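Local coordinates for protein NH(3)-dependent NAD(+) synthetase (Francisella tularensis subsp. holarctica LVS, PDB 3FIU) that belongs to the NAD synthase family of the HUP clan, a two-chain alpha/beta protein that holds adenosine monophosphate, pyrophosphate and magnesium, at residues A[30-35]-A[50-55]; A[15-20]-A[46-51]; A[136-141]-A[161-166]; A[57-62]-A[126-131]. All coordinates share one frame; numbering follows the deposited sequence.

Contact 1: A[30-35]-A[50-55]. With AMP (adenosine monophosphate), chain G.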
# COMPACT_ATOMS: atom_id res chain seq x y z
N GLU A 30 -20.55 -2.04 -3.39
CA GLU A 30 -21.81 -2.30 -2.69
C GLU A 30 -21.83 -1.70 -1.25
O GLU A 30 -22.90 -1.45 -0.68
CB GLU A 30 -22.10 -3.81 -2.69
CG GLU A 30 -22.43 -4.37 -4.09
CD GLU A 30 -22.35 -5.89 -4.18
OE1 GLU A 30 -22.64 -6.60 -3.18
OE2 GLU A 30 -21.99 -6.39 -5.28
N GLY A 31 -20.64 -1.43 -0.69
CA GLY A 31 -20.55 -1.01 0.71
C GLY A 31 -19.10 -0.90 1.18
O GLY A 31 -18.17 -0.67 0.36
N PHE A 32 -18.92 -1.12 2.48
CA PHE A 32 -17.70 -0.76 3.16
C PHE A 32 -17.15 -1.88 4.00
O PHE A 32 -17.87 -2.78 4.46
CB PHE A 32 -17.99 0.42 4.12
CG PHE A 32 -18.60 1.63 3.45
CD1 PHE A 32 -19.97 1.88 3.56
CD2 PHE A 32 -17.80 2.50 2.70
CE1 PHE A 32 -20.53 3.00 2.90
CE2 PHE A 32 -18.34 3.63 2.07
CZ PHE A 32 -19.73 3.86 2.16
N VAL A 33 -15.85 -1.79 4.24
CA VAL A 33 -15.22 -2.59 5.26
C VAL A 33 -14.25 -1.67 6.01
O VAL A 33 -13.67 -0.72 5.42
CB VAL A 33 -14.56 -3.88 4.68
CG1 VAL A 33 -13.41 -3.54 3.72
CG2 VAL A 33 -14.06 -4.86 5.81
N ILE A 34 -14.07 -1.96 7.30
CA ILE A 34 -13.27 -1.10 8.16
C ILE A 34 -12.62 -1.94 9.25
O ILE A 34 -13.25 -2.88 9.74
CB ILE A 34 -14.11 0.04 8.75
CG1 ILE A 34 -13.20 1.01 9.52
CG2 ILE A 34 -15.18 -0.51 9.70
CD1 ILE A 34 -13.81 2.36 9.70
N GLY A 35 -11.35 -1.67 9.56
CA GLY A 35 -10.70 -2.31 10.71
C GLY A 35 -11.02 -1.55 11.99
O GLY A 35 -10.81 -0.32 12.07
N VAL A 50 -22.08 3.08 8.74
CA VAL A 50 -23.35 2.44 9.08
C VAL A 50 -24.54 3.35 8.76
O VAL A 50 -25.57 2.87 8.28
CB VAL A 50 -23.40 1.96 10.54
CG1 VAL A 50 -24.80 1.50 10.87
CG2 VAL A 50 -22.41 0.81 10.71
N LYS A 51 -24.39 4.65 9.00
CA LYS A 51 -25.46 5.62 8.74
C LYS A 51 -25.84 5.80 7.27
O LYS A 51 -26.94 6.27 6.97
CB LYS A 51 -25.11 6.98 9.33
CG LYS A 51 -25.20 7.02 10.86
CD LYS A 51 -25.76 8.33 11.34
CE LYS A 51 -26.04 8.28 12.83
NZ LYS A 51 -27.19 7.39 13.13
N THR A 52 -24.96 5.42 6.35
CA THR A 52 -25.29 5.46 4.92
C THR A 52 -26.38 4.45 4.55
O THR A 52 -26.97 4.55 3.49
CB THR A 52 -24.07 5.10 4.00
OG1 THR A 52 -23.75 3.72 4.16
CG2 THR A 52 -22.85 5.99 4.27
N GLY A 53 -26.59 3.46 5.42
CA GLY A 53 -27.49 2.34 5.14
C GLY A 53 -26.93 1.31 4.16
O GLY A 53 -27.62 0.35 3.81
N LEU A 54 -25.69 1.50 3.70
CA LEU A 54 -25.03 0.50 2.84
C LEU A 54 -24.35 -0.58 3.69
O LEU A 54 -23.96 -0.30 4.81
CB LEU A 54 -24.00 1.17 1.92
CG LEU A 54 -24.53 2.24 0.94
CD1 LEU A 54 -23.37 3.09 0.44
CD2 LEU A 54 -25.26 1.58 -0.20
N PRO A 55 -24.27 -1.82 3.16
CA PRO A 55 -23.61 -2.93 3.86
C PRO A 55 -22.25 -2.49 4.40
O PRO A 55 -21.47 -1.87 3.69
CB PRO A 55 -23.42 -3.98 2.77
CG PRO A 55 -24.62 -3.78 1.86
CD PRO A 55 -24.86 -2.26 1.88
P AMP G . -3.95 3.86 15.07
O1P AMP G . -4.26 5.24 14.54
O2P AMP G . -2.53 3.40 14.69
O3P AMP G . -4.30 3.53 16.48
O5' AMP G . -4.82 2.83 14.16
C5' AMP G . -4.93 3.07 12.74
C4' AMP G . -6.03 2.17 12.20
O4' AMP G . -5.59 0.81 12.07
C3' AMP G . -7.24 2.06 13.12
O3' AMP G . -8.06 3.21 12.93
C2' AMP G . -7.90 0.78 12.61
O2' AMP G . -8.73 1.04 11.46
C1' AMP G . -6.69 -0.08 12.22
N9 AMP G . -6.37 -0.98 13.35
C8 AMP G . -5.40 -0.81 14.29
N7 AMP G . -5.40 -1.83 15.19
C5 AMP G . -6.41 -2.66 14.82
C6 AMP G . -6.94 -3.94 15.33
N6 AMP G . -6.43 -4.50 16.45
N1 AMP G . -7.97 -4.46 14.63
C2 AMP G . -8.51 -3.90 13.53
N3 AMP G . -8.07 -2.74 12.99
C4 AMP G . -7.03 -2.11 13.61

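Contact 2: A[15-20]-A[46-51]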
# COMPACT_ATOMS: atom_id res chain seq x y z
N LYS A 15 -23.09 15.51 6.10
CA LYS A 15 -22.32 15.74 4.87
C LYS A 15 -21.42 14.56 4.56
O LYS A 15 -21.36 14.09 3.43
CB LYS A 15 -21.54 17.03 4.93
CG LYS A 15 -22.37 18.26 4.58
CD LYS A 15 -21.71 19.54 5.06
CE LYS A 15 -22.64 20.72 4.81
NZ LYS A 15 -22.73 21.69 5.94
N LEU A 16 -20.74 14.06 5.59
CA LEU A 16 -19.83 12.93 5.45
C LEU A 16 -20.57 11.65 5.04
O LEU A 16 -20.12 10.92 4.16
CB LEU A 16 -19.10 12.75 6.77
CG LEU A 16 -17.60 12.52 6.74
CD1 LEU A 16 -16.92 13.18 5.52
CD2 LEU A 16 -17.01 12.98 8.06
N VAL A 17 -21.72 11.41 5.67
CA VAL A 17 -22.56 10.25 5.35
C VAL A 17 -23.03 10.30 3.88
O VAL A 17 -22.99 9.29 3.17
CB VAL A 17 -23.79 10.13 6.33
CG1 VAL A 17 -24.73 9.05 5.87
CG2 VAL A 17 -23.32 9.83 7.77
N ASN A 18 -23.47 11.47 3.44
CA ASN A 18 -23.91 11.66 2.05
C ASN A 18 -22.75 11.40 1.09
O ASN A 18 -22.90 10.67 0.10
CB ASN A 18 -24.45 13.07 1.84
CG ASN A 18 -25.79 13.32 2.52
OD1 ASN A 18 -26.56 12.38 2.78
ND2 ASN A 18 -26.08 14.58 2.82
N TRP A 19 -21.59 11.98 1.42
CA TRP A 19 -20.36 11.81 0.63
C TRP A 19 -19.90 10.35 0.59
O TRP A 19 -19.56 9.82 -0.48
CB TRP A 19 -19.28 12.74 1.15
CG TRP A 19 -17.95 12.61 0.46
CD1 TRP A 19 -17.59 13.16 -0.74
CD2 TRP A 19 -16.80 11.89 0.92
NE1 TRP A 19 -16.29 12.83 -1.05
CE2 TRP A 19 -15.78 12.05 -0.04
CE3 TRP A 19 -16.53 11.13 2.08
CZ2 TRP A 19 -14.52 11.47 0.10
CZ3 TRP A 19 -15.28 10.55 2.22
CH2 TRP A 19 -14.28 10.73 1.24
N LEU A 20 -19.88 9.68 1.74
CA LEU A 20 -19.54 8.27 1.76
C LEU A 20 -20.48 7.47 0.86
O LEU A 20 -20.02 6.65 0.05
CB LEU A 20 -19.56 7.70 3.18
CG LEU A 20 -18.35 8.02 4.06
CD1 LEU A 20 -18.65 7.63 5.49
CD2 LEU A 20 -17.04 7.36 3.55
N ALA A 46 -16.57 3.90 11.35
CA ALA A 46 -17.56 2.80 11.26
C ALA A 46 -19.01 3.28 11.45
O ALA A 46 -19.91 2.92 10.68
CB ALA A 46 -17.22 1.68 12.28
N SER A 47 -19.23 4.10 12.47
CA SER A 47 -20.53 4.70 12.75
C SER A 47 -21.09 5.51 11.56
O SER A 47 -22.27 5.40 11.22
CB SER A 47 -20.46 5.58 13.99
OG SER A 47 -20.04 4.81 15.12
N LEU A 48 -20.24 6.32 10.94
CA LEU A 48 -20.63 7.06 9.73
C LEU A 48 -21.02 6.12 8.60
O LEU A 48 -22.05 6.33 7.93
CB LEU A 48 -19.52 8.02 9.30
CG LEU A 48 -19.13 9.15 10.27
CD1 LEU A 48 -17.81 9.78 9.85
CD2 LEU A 48 -20.22 10.21 10.35
N ALA A 49 -20.19 5.09 8.36
CA ALA A 49 -20.46 4.14 7.29
C ALA A 49 -21.83 3.52 7.51
O ALA A 49 -22.65 3.46 6.57
CB ALA A 49 -19.41 3.05 7.26
N VAL A 50 -22.08 3.08 8.74
CA VAL A 50 -23.35 2.44 9.08
C VAL A 50 -24.54 3.35 8.76
O VAL A 50 -25.57 2.87 8.28
CB VAL A 50 -23.40 1.96 10.54
CG1 VAL A 50 -24.80 1.50 10.87
CG2 VAL A 50 -22.41 0.81 10.71
N LYS A 51 -24.39 4.65 9.00
CA LYS A 51 -25.46 5.62 8.74
C LYS A 51 -25.84 5.80 7.27
O LYS A 51 -26.94 6.27 6.97
CB LYS A 51 -25.11 6.98 9.33
CG LYS A 51 -25.20 7.02 10.86
CD LYS A 51 -25.76 8.33 11.34
CE LYS A 51 -26.04 8.28 12.83
NZ LYS A 51 -27.19 7.39 13.13

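Contact 3: A[136-141]-A[161-166]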
# COMPACT_ATOMS: atom_id res chain seq x y z
N ASN A 136 -17.14 -7.08 -2.82
CA ASN A 136 -17.28 -5.78 -3.54
C ASN A 136 -17.49 -4.58 -2.60
O ASN A 136 -18.46 -3.83 -2.74
CB ASN A 136 -18.40 -5.82 -4.61
CG ASN A 136 -18.38 -4.60 -5.54
OD1 ASN A 136 -19.44 -4.11 -5.96
ND2 ASN A 136 -17.19 -4.10 -5.87
N ARG A 137 -16.59 -4.42 -1.64
CA ARG A 137 -16.64 -3.28 -0.73
C ARG A 137 -15.50 -2.33 -1.01
O ARG A 137 -14.53 -2.71 -1.66
CB ARG A 137 -16.50 -3.74 0.74
CG ARG A 137 -17.55 -4.79 1.17
CD ARG A 137 -19.00 -4.27 1.15
NE ARG A 137 -19.92 -5.34 1.54
CZ ARG A 137 -20.21 -5.67 2.80
NH1 ARG A 137 -19.68 -4.98 3.82
NH2 ARG A 137 -21.05 -6.68 3.05
N ILE A 138 -15.60 -1.11 -0.50
CA ILE A 138 -14.40 -0.26 -0.43
C ILE A 138 -13.87 -0.15 0.99
O ILE A 138 -14.63 -0.24 1.94
CB ILE A 138 -14.58 1.12 -1.09
CG1 ILE A 138 -15.77 1.90 -0.49
CG2 ILE A 138 -14.74 0.92 -2.57
CD1 ILE A 138 -15.83 3.38 -0.99
N VAL A 139 -12.55 0.05 1.12
CA VAL A 139 -11.89 0.06 2.42
C VAL A 139 -11.84 1.48 2.94
O VAL A 139 -11.23 2.38 2.32
CB VAL A 139 -10.42 -0.50 2.33
CG1 VAL A 139 -9.72 -0.38 3.69
CG2 VAL A 139 -10.44 -1.92 1.84
N ILE A 140 -12.47 1.70 4.08
CA ILE A 140 -12.43 3.00 4.73
C ILE A 140 -11.17 3.16 5.56
O ILE A 140 -10.95 2.38 6.51
CB ILE A 140 -13.62 3.19 5.67
CG1 ILE A 140 -14.93 3.15 4.87
CG2 ILE A 140 -13.42 4.53 6.46
CD1 ILE A 140 -16.18 3.26 5.71
N GLY A 141 -10.34 4.15 5.22
CA GLY A 141 -9.17 4.49 6.03
C GLY A 141 -9.57 5.52 7.09
O GLY A 141 -10.44 6.34 6.86
N ALA A 161 -5.87 3.04 1.95
CA ALA A 161 -7.31 2.78 1.93
C ALA A 161 -7.89 3.32 0.62
O ALA A 161 -7.16 3.88 -0.18
CB ALA A 161 -7.99 3.42 3.15
N ASP A 162 -9.19 3.13 0.42
CA ASP A 162 -9.86 3.61 -0.79
C ASP A 162 -10.45 4.99 -0.56
O ASP A 162 -10.59 5.77 -1.50
CB ASP A 162 -10.95 2.65 -1.23
CG ASP A 162 -10.41 1.28 -1.59
OD1 ASP A 162 -9.26 1.19 -2.09
OD2 ASP A 162 -11.15 0.28 -1.41
N ILE A 163 -10.79 5.28 0.71
CA ILE A 163 -11.55 6.49 1.02
C ILE A 163 -11.23 6.90 2.45
O ILE A 163 -11.14 6.04 3.34
CB ILE A 163 -13.08 6.26 0.79
CG1 ILE A 163 -13.85 7.58 0.93
CG2 ILE A 163 -13.65 5.17 1.73
CD1 ILE A 163 -15.25 7.53 0.23
N LEU A 164 -11.03 8.21 2.64
CA LEU A 164 -10.59 8.78 3.90
C LEU A 164 -11.57 9.86 4.39
O LEU A 164 -11.35 11.06 4.17
CB LEU A 164 -9.14 9.34 3.78
CG LEU A 164 -7.98 8.41 3.37
CD1 LEU A 164 -6.63 9.17 3.34
CD2 LEU A 164 -7.85 7.20 4.30
N PRO A 165 -12.65 9.45 5.06
CA PRO A 165 -13.65 10.45 5.50
C PRO A 165 -13.19 11.40 6.61
O PRO A 165 -13.78 12.46 6.77
CB PRO A 165 -14.82 9.59 6.01
CG PRO A 165 -14.18 8.28 6.45
CD PRO A 165 -13.01 8.06 5.45
N LEU A 166 -12.17 11.03 7.40
CA LEU A 166 -11.81 11.82 8.58
C LEU A 166 -10.61 12.73 8.36
O LEU A 166 -10.19 13.45 9.27
CB LEU A 166 -11.55 10.92 9.82
CG LEU A 166 -12.66 9.90 10.15
CD1 LEU A 166 -12.26 9.15 11.41
CD2 LEU A 166 -14.00 10.54 10.34
O HOH W 1 -10.09 9.02 7.14

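Contact 4: A[57-62]-A[126-131]. With AMP (adenosine monophosphate), chain G.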
# COMPACT_ATOMS: atom_id res chain seq x y z
N THR A 57 -19.02 -3.86 7.02
CA THR A 57 -18.47 -4.96 7.84
C THR A 57 -17.27 -4.46 8.59
O THR A 57 -16.45 -3.72 8.02
CB THR A 57 -18.04 -6.12 6.90
OG1 THR A 57 -19.20 -6.62 6.24
CG2 THR A 57 -17.32 -7.30 7.66
N ALA A 58 -17.12 -4.91 9.84
CA ALA A 58 -15.94 -4.59 10.64
C ALA A 58 -15.03 -5.79 10.83
O ALA A 58 -15.50 -6.89 11.12
CB ALA A 58 -16.34 -4.03 12.01
N LEU A 59 -13.73 -5.58 10.69
CA LEU A 59 -12.78 -6.60 11.04
C LEU A 59 -12.06 -6.19 12.33
O LEU A 59 -11.57 -5.09 12.44
CB LEU A 59 -11.76 -6.82 9.91
CG LEU A 59 -12.32 -7.16 8.53
CD1 LEU A 59 -11.14 -7.56 7.60
CD2 LEU A 59 -13.37 -8.28 8.65
N ILE A 60 -12.03 -7.10 13.29
CA ILE A 60 -11.17 -6.95 14.45
C ILE A 60 -9.97 -7.86 14.28
O ILE A 60 -10.11 -9.07 14.10
CB ILE A 60 -11.91 -7.26 15.75
CG1 ILE A 60 -13.13 -6.35 15.89
CG2 ILE A 60 -10.94 -7.17 17.01
CD1 ILE A 60 -13.99 -6.69 17.11
N LEU A 61 -8.78 -7.27 14.37
CA LEU A 61 -7.56 -7.94 13.91
C LEU A 61 -6.45 -7.86 14.94
O LEU A 61 -5.39 -7.24 14.69
CB LEU A 61 -7.11 -7.35 12.55
CG LEU A 61 -8.19 -7.46 11.47
CD1 LEU A 61 -7.85 -6.63 10.20
CD2 LEU A 61 -8.30 -8.95 11.12
N PRO A 62 -6.67 -8.48 16.11
CA PRO A 62 -5.65 -8.37 17.15
C PRO A 62 -4.35 -9.13 16.88
O PRO A 62 -4.35 -10.21 16.27
CB PRO A 62 -6.36 -8.94 18.39
CG PRO A 62 -7.42 -9.83 17.85
CD PRO A 62 -7.83 -9.30 16.53
N MET A 126 -4.03 -6.13 4.30
CA MET A 126 -4.27 -7.34 3.50
C MET A 126 -5.63 -7.95 3.83
O MET A 126 -6.39 -8.28 2.93
CB MET A 126 -3.17 -8.38 3.75
CG MET A 126 -1.82 -8.02 3.08
SD MET A 126 -0.57 -9.29 3.23
CE MET A 126 -1.40 -10.72 2.53
N TYR A 127 -5.93 -8.09 5.12
CA TYR A 127 -7.24 -8.60 5.53
C TYR A 127 -8.37 -7.79 4.96
O TYR A 127 -9.32 -8.34 4.40
CB TYR A 127 -7.35 -8.67 7.07
CG TYR A 127 -6.60 -9.83 7.62
CD1 TYR A 127 -7.12 -11.13 7.52
CD2 TYR A 127 -5.36 -9.65 8.23
CE1 TYR A 127 -6.42 -12.22 8.03
CE2 TYR A 127 -4.66 -10.70 8.73
CZ TYR A 127 -5.18 -11.99 8.61
OH TYR A 127 -4.45 -13.01 9.11
N LEU A 128 -8.31 -6.48 5.17
CA LEU A 128 -9.33 -5.56 4.66
C LEU A 128 -9.58 -5.66 3.17
O LEU A 128 -10.75 -5.71 2.74
CB LEU A 128 -8.99 -4.10 5.04
CG LEU A 128 -9.06 -3.87 6.56
CD1 LEU A 128 -8.36 -2.58 6.89
CD2 LEU A 128 -10.51 -3.86 7.05
N TYR A 129 -8.51 -5.67 2.39
CA TYR A 129 -8.57 -5.82 0.93
C TYR A 129 -9.01 -7.22 0.47
O TYR A 129 -9.66 -7.33 -0.54
CB TYR A 129 -7.24 -5.37 0.28
CG TYR A 129 -7.27 -3.86 0.12
CD1 TYR A 129 -6.74 -3.01 1.12
CD2 TYR A 129 -7.98 -3.27 -0.95
CE1 TYR A 129 -6.86 -1.62 1.01
CE2 TYR A 129 -8.09 -1.91 -1.07
CZ TYR A 129 -7.54 -1.08 -0.09
OH TYR A 129 -7.68 0.30 -0.22
N ALA A 130 -8.61 -8.28 1.18
CA ALA A 130 -9.14 -9.62 0.88
C ALA A 130 -10.66 -9.65 1.05
O ALA A 130 -11.38 -10.22 0.20
CB ALA A 130 -8.49 -10.69 1.80
N TYR A 131 -11.15 -9.08 2.15
CA TYR A 131 -12.61 -9.00 2.36
C TYR A 131 -13.28 -8.15 1.28
O TYR A 131 -14.26 -8.56 0.66
CB TYR A 131 -12.95 -8.43 3.75
CG TYR A 131 -14.44 -8.49 4.02
CD1 TYR A 131 -15.01 -9.60 4.63
CD2 TYR A 131 -15.29 -7.46 3.61
CE1 TYR A 131 -16.39 -9.68 4.85
CE2 TYR A 131 -16.67 -7.52 3.82
CZ TYR A 131 -17.21 -8.65 4.43
OH TYR A 131 -18.58 -8.73 4.66
P AMP G . -3.95 3.86 15.07
O1P AMP G . -4.26 5.24 14.54
O2P AMP G . -2.53 3.40 14.69
O3P AMP G . -4.30 3.53 16.48
O5' AMP G . -4.82 2.83 14.16
C5' AMP G . -4.93 3.07 12.74
C4' AMP G . -6.03 2.17 12.20
O4' AMP G . -5.59 0.81 12.07
C3' AMP G . -7.24 2.06 13.12
O3' AMP G . -8.06 3.21 12.93
C2' AMP G . -7.90 0.78 12.61
O2' AMP G . -8.73 1.04 11.46
C1' AMP G . -6.69 -0.08 12.22
N9 AMP G . -6.37 -0.98 13.35
C8 AMP G . -5.40 -0.81 14.29
N7 AMP G . -5.40 -1.83 15.19
C5 AMP G . -6.41 -2.66 14.82
C6 AMP G . -6.94 -3.94 15.33
N6 AMP G . -6.43 -4.50 16.45
N1 AMP G . -7.97 -4.46 14.63
C2 AMP G . -8.51 -3.90 13.53
N3 AMP G . -8.07 -2.74 12.99
C4 AMP G . -7.03 -2.11 13.61

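Contact 1: A[30-35]-A[50-55]
Strand 31-35, helix 40-51 and strand 56-60 form a beta-alpha-beta unit of the HUP-type alpha/beta fold, and here the turn leaving the helix comes back beside the start of the first strand. A single backbone bond joins the two segments: Phe32 N gives its hydrogen to Pro55 O at 2.9 Å, with 159° at the hydrogen and the donor in the carbonyl plane. The same oxygen receives a CA-H...O contact from Gly31, whose CA lies 3.2 Å from Pro55 O.

Phe32 carries the side-chain packing. Its CG stands anti to the carbonyl carbon (chi1 -56°), which sends the ring toward the turn, and CE1 is the atom that arrives. At the ring edge, near its plane, CE1 meets Thr52 OG1 tip to tip at 3.5 Å. Leu54, with CG also anti to its carbonyl carbon, crosses the ring obliquely and sets CD1 3.8 Å from Phe32 CE1. Beyond the ring, Cys24 of helix 9-25 and Ala49 of helix 40-51 add to the packing.

Thr52 holds OG1 in the crowded position between its backbone N and carbonyl carbon (chi1 69°). From there OG1 bonds to Ala49 O and accepts from Leu54 N, closing an ST turn beside Gly53, the first residue to leave helical phi/psi, with positive phi. Glu30 turns its carbonyl to the Pro55 ring, O to CD 3.3 Å. At the other end of the strand Gly35 lies in the nucleotide pocket, its O accepting a hydrogen bond from AMP O2' at 2.6 Å.

Contact 2: A[15-20]-A[46-51]
Leu48 of helix 40-51 is met by three residues of helix 9-25, each touching a different part of it. Leu16 crosses it obliquely and brings CD2 to within 3.8 Å of Leu48 CD1. Val17 meets the other branch, its CG2 standing 4.1 Å from Leu48 CD2. Leu20 comes in at about a right angle, so that its CD1 lies 3.9 Å from Leu48 CB and also reaches the backbone at Ala49. With CG anti to the carbonyl carbon (chi1 -63°), Leu48 spreads its two methyls between Leu16 and Val17.

Val17 also works along the helix: CG1, anti to its backbone N, rests on the carbonyl group of Lys51, while CG2 packs 3.7 Å from Lys51 CB. The lysine chain then bends away from the contact.

Around this shell, Phe32 of strand 31-35 touches both Leu20 and Ala49, so the two helices meet over the same part of the sheet. Phe249 of the second subunit packs on Leu16. The axes of segments 15-20 and 46-51 pass 8.7 Å apart at a crossing angle of -66°. Aliphatic groups pack here against each other and against backbone, implying that shape and burial of hydrocarbon, more than directional bonding, hold this contact together.

Contact 3: A[136-141]-A[161-166]
Hydrogen bonding is densest around Val139, where strand 137-139 meets the irregular segment 161-166. Val139 N points at Asp162 OD2, 2.9 Å away and almost straight at 171°, approaching from above the carboxylate plane. In return Asp162 N donates to Val139 O at 2.9 Å, and Ile163 N adds a weak bond to the same oxygen. Asp162 reaches back this way with CG anti to its carbonyl carbon (chi1 -62°). Its other oxygen, OD1, bonds to Tyr129 OH and forms a salt bridge with Lys155 of the second subunit, which would probably keep the buried carboxylate ionised.

The tightest fit is at Gly141. Ala161 CB lies only 3.2 Å from Gly141 N, and Leu164 CD2 sits 3.5 Å from Gly141 CA, so the backbone of Gly141 is packed directly by both. Gly141 N donates to Ile163 O at 2.8 Å, nearly along the C=O axis. Ile140 and Ile163 lie side by side, pointing the same way, with CG1 of Ile140 against CG2 of Ile163. Ile140 CG2 is crossed at about a right angle by the Pro165 ring.

Toward Leu166 the direct contact loosens: a water donates to Gly141 O and accepts from Leu166 N, bridging the separating backbones. The Ile140-Ile163 pair is a single beta bridge, through which a loop lines the outermost strand of the parallel sheet, close to the AMP pocket.

Contact 4: A[57-62]-A[126-131]
Strand 56-60 ends at the AMP pocket, and helix 113-135 packs across one face of it; segments 57-60 and 126-131 run nearly antiparallel, at 149°, with their axes 9.8 Å apart. At the far end from the nucleotide, Thr57 OG1 and Tyr131 OH share a hydrogen bond of 2.7 Å. OG1 is anti to the carbonyl carbon (chi1 -64°), which places CG2 anti to the backbone N and over the Tyr131 ring, a CH-pi contact 4.0 Å from the centroid. Tyr131 spans the gap with CG anti to its own backbone N (chi1 -174°). Arg137 NH1 also bonds to Thr57 OG1, so this buried hydroxyl has two polar partners.

Two residues along the strand, Leu59 CD1 touches both the helix backbone at Tyr127 O and the CD2 methyl of Leu128, 3.8 Å from Leu59 CD1; the two leucines slide past each other in opposite directions. This is the helix-on-sheet layering of a HUP-type alpha/beta domain, with helix 68-81 packed against Ala58 and Ile60 on the other face.

Leu61 follows the strand and serves both neighbours. Its CD1 packs 3.8 Å from Tyr127 CB, and CD2 hangs over one face of the Tyr127 ring, offset toward the rim. Tyr127 OH bonds to Ser100 of the second subunit. On the ligand side, Leu61 N donates to AMP N1 at 2.9 Å, while Leu61 CB lies near N1 and C2 of the adenine.

Contacts 1, 3 and 4 each include a strand of the parallel sheet, ordered 84-87, 56-60, 31-35, 137-139, and contact 2 lies beside it. Contacts 1 and 2 share helix 40-51 and lie about 8 Å apart between centres. Contact 1 reaches strand 31-35, whose neighbours carry contact 4 on strand 56-60 and contact 3 on strand 137-139, centred about 13 and 10 Å away. Contacts 2 and 4 are farthest apart, about 19 Å between centres, and do not touch. Along the chain, contacts 1 and 2 close before contact 4 opens, and contact 4 before contact 3. Contacts 1 and 4 reach the same AMP, while contacts 2, 3 and 4 border the second subunit, linking sheet to pocket and dimer.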